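Programmed cell death 6-interacting protein (Homo sapiens, PDB 5WA1) is a multifunctional ESCRT-associated protein of endocytosis, multivesicular body biogenesis, membrane repair and cytokinesis, here represented by its Bro1 domain bound to a CHMP4C peptide. Local coordinates at residues Ala235-Gln240 / Ile353-Leu358. Residue numbers count along the deposited sequence, not the author numbering.
Sequences AKLANQ and IGKATL
In the Bro1 domain of ALIX, an extended strand-like loop, 353-358, lies across one face of helix 231-252 at its segment 235-240. K236 and K355 are the nearest CA pair at 4.3 Å; L237 CA and A356 CA follow at 5.2 Å. From K355 to T357 the loop keeps beta-like phi/psi values, while L358 turns to -105/4. The K236 carbonyl, which already receives Q240 N within the helix, also accepts A356 N (N to O 3.1 Å, 160°), and K236 CA makes a CH-O contact with G354 O at 3.5 Å. The m, t, t, t side chain of K236 runs out past G354. On the flank facing helix 262-287, I353 CG2 packs on A235 CB at 4.0 Å; on the other, toward helix 202-226, L237 (m, t) brings CD2 to 3.5 Å from L358 CD2 and 4.1 Å from A356 CB. L237, A356 and L358 also pack on apolar side chains of the bound CHMP4C peptide, so this junction forms part of its binding surface. K355 reaches D243 in a salt bridge, and T357 OG1 hydrogen-bonds Y244. N239, with chi1 t, donates from ND2 to G354 O at 3.0 Å, 163°.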
ATOM      1  N   ALA A 235     -16.812 -11.298   9.297  1.00 41.47           N
ATOM      2  CA  ALA A 235     -16.950 -10.213  10.264  1.00 44.35           C
ATOM      3  C   ALA A 235     -15.614  -9.883  10.920  1.00 42.57           C
ATOM      4  O   ALA A 235     -15.285  -8.707  11.109  1.00 38.58           O
ATOM      5  CB  ALA A 235     -18.008 -10.575  11.320  1.00 33.76           C
ATOM      6  N   LYS A 236     -14.829 -10.904  11.269  1.00 38.12           N
ATOM      7  CA  LYS A 236     -13.517 -10.671  11.865  1.00 40.74           C
ATOM      8  C   LYS A 236     -12.523 -10.060  10.873  1.00 43.22           C
ATOM      9  O   LYS A 236     -11.663  -9.268  11.279  1.00 36.87           O
ATOM     10  CB  LYS A 236     -12.967 -11.985  12.424  1.00 50.36           C
ATOM     11  CG  LYS A 236     -13.764 -12.519  13.604  1.00 50.50           C
ATOM     12  CD  LYS A 236     -13.181 -13.816  14.129  1.00 54.28           C
ATOM     13  CE  LYS A 236     -14.020 -14.366  15.263  1.00 68.28           C
ATOM     14  NZ  LYS A 236     -13.533 -15.691  15.730  1.00 76.58           N
ATOM     15  N   LEU A 237     -12.608 -10.414   9.589  1.00 40.28           N
ATOM     16  CA  LEU A 237     -11.743  -9.762   8.595  1.00 40.05           C
ATOM     17  C   LEU A 237     -12.123  -8.297   8.413  1.00 41.69           C
ATOM     18  O   LEU A 237     -11.250  -7.422   8.338  1.00 36.48           O
ATOM     19  CB  LEU A 237     -11.837 -10.494   7.261  1.00 37.89           C
ATOM     20  CG  LEU A 237     -11.342 -11.948   7.215  1.00 45.81           C
ATOM     21  CD1 LEU A 237     -11.694 -12.581   5.890  1.00 48.39           C
ATOM     22  CD2 LEU A 237      -9.848 -11.997   7.420  1.00 43.64           C
ATOM     23  N   ALA A 238     -13.427  -8.012   8.338  1.00 38.92           N
ATOM     24  CA  ALA A 238     -13.884  -6.631   8.238  1.00 39.73           C
ATOM     25  C   ALA A 238     -13.504  -5.832   9.471  1.00 41.16           C
ATOM     26  O   ALA A 238     -13.078  -4.676   9.367  1.00 39.01           O
ATOM     27  CB  ALA A 238     -15.405  -6.589   8.024  1.00 36.76           C
ATOM     28  N   ASN A 239     -13.670  -6.423  10.655  1.00 35.55           N
ATOM     29  CA  ASN A 239     -13.365  -5.694  11.882  1.00 36.77           C
ATOM     30  C   ASN A 239     -11.887  -5.325  11.933  1.00 45.27           C
ATOM     31  O   ASN A 239     -11.520  -4.218  12.353  1.00 37.26           O
ATOM     32  CB  ASN A 239     -13.756  -6.536  13.093  1.00 36.77           C
ATOM     33  CG  ASN A 239     -13.983  -5.699  14.334  1.00 44.82           C
ATOM     34  OD1 ASN A 239     -14.386  -4.537  14.251  1.00 43.75           O
ATOM     35  ND2 ASN A 239     -13.708  -6.276  15.492  1.00 39.95           N
ATOM     36  N   GLN A 240     -11.025  -6.241  11.497  1.00 41.42           N
ATOM     37  CA  GLN A 240      -9.597  -5.946  11.465  1.00 41.46           C
ATOM     38  C   GLN A 240      -9.278  -4.851  10.452  1.00 35.99           C
ATOM     39  O   GLN A 240      -8.429  -3.991  10.711  1.00 37.86           O
ATOM     40  CB  GLN A 240      -8.809  -7.216  11.147  1.00 34.88           C
ATOM     41  CG  GLN A 240      -7.310  -6.964  11.041  1.00 37.65           C
ATOM     42  CD  GLN A 240      -6.729  -6.430  12.327  1.00 42.53           C
ATOM     43  OE1 GLN A 240      -6.780  -7.094  13.358  1.00 53.91           O
ATOM     44  NE2 GLN A 240      -6.175  -5.223  12.274  1.00 47.53           N
ATOM     45  N   ILE A 353     -16.875  -8.014  18.402  1.00 43.00           N
ATOM     46  CA  ILE A 353     -16.488  -8.855  17.277  1.00 47.97           C
ATOM     47  C   ILE A 353     -14.979  -9.043  17.312  1.00 54.48           C
ATOM     48  O   ILE A 353     -14.227  -8.101  17.595  1.00 51.16           O
ATOM     49  CB  ILE A 353     -16.950  -8.230  15.948  1.00 41.19           C
ATOM     50  CG1 ILE A 353     -18.474  -8.032  15.963  1.00 44.42           C
ATOM     51  CG2 ILE A 353     -16.513  -9.081  14.762  1.00 41.57           C
ATOM     52  CD1 ILE A 353     -19.008  -7.162  14.829  1.00 40.95           C
ATOM     53  N   GLY A 354     -14.529 -10.268  17.069  1.00 48.09           N
ATOM     54  CA  GLY A 354     -13.109 -10.549  17.037  1.00 41.24           C
ATOM     55  C   GLY A 354     -12.439  -9.905  15.833  1.00 41.06           C
ATOM     56  O   GLY A 354     -13.049  -9.185  15.041  1.00 40.64           O
ATOM     57  N   LYS A 355     -11.142 -10.187  15.697  1.00 41.90           N
ATOM     58  CA  LYS A 355     -10.324  -9.626  14.628  1.00 45.72           C
ATOM     59  C   LYS A 355      -9.428 -10.714  14.060  1.00 48.95           C
ATOM     60  O   LYS A 355      -8.835 -11.486  14.814  1.00 59.58           O
ATOM     61  CB  LYS A 355      -9.469  -8.451  15.130  1.00 44.36           C
ATOM     62  CG  LYS A 355     -10.281  -7.178  15.302  1.00 57.41           C
ATOM     63  CD  LYS A 355      -9.618  -6.174  16.219  1.00 55.00           C
ATOM     64  CE  LYS A 355     -10.602  -5.069  16.545  1.00 61.83           C
ATOM     65  NZ  LYS A 355     -10.077  -4.150  17.591  1.00 67.18           N
ATOM     66  N   ALA A 356      -9.335 -10.774  12.732  1.00 46.17           N
ATOM     67  CA  ALA A 356      -8.435 -11.706  12.059  1.00 51.03           C
ATOM     68  C   ALA A 356      -7.618 -10.956  11.016  1.00 44.22           C
ATOM     69  O   ALA A 356      -8.179 -10.416  10.057  1.00 45.68           O
ATOM     70  CB  ALA A 356      -9.213 -12.849  11.404  1.00 47.70           C
ATOM     71  N   THR A 357      -6.298 -10.935  11.190  1.00 48.30           N
ATOM     72  CA  THR A 357      -5.405 -10.250  10.264  1.00 43.09           C
ATOM     73  C   THR A 357      -4.772 -11.278   9.329  1.00 45.22           C
ATOM     74  O   THR A 357      -4.149 -12.241   9.785  1.00 48.93           O
ATOM     75  CB  THR A 357      -4.332  -9.450  11.012  1.00 56.15           C
ATOM     76  OG1 THR A 357      -3.287  -9.072  10.102  1.00 55.39           O
ATOM     77  CG2 THR A 357      -3.745 -10.252  12.163  1.00 57.89           C
ATOM     78  N   LEU A 358      -4.964 -11.083   8.028  1.00 43.02           N
ATOM     79  CA  LEU A 358      -4.418 -11.947   6.990  1.00 47.75           C
ATOM     80  C   LEU A 358      -3.240 -11.326   6.258  1.00 55.04           C
ATOM     81  O   LEU A 358      -2.732 -11.928   5.304  1.00 49.00           O
ATOM     82  CB  LEU A 358      -5.512 -12.295   5.972  1.00 53.49           C
ATOM     83  CG  LEU A 358      -6.325 -13.567   6.234  1.00 61.30           C
ATOM     84  CD1 LEU A 358      -5.480 -14.778   5.910  1.00 69.71           C
ATOM     85  CD2 LEU A 358      -6.798 -13.632   7.670  1.00 62.80           C
TER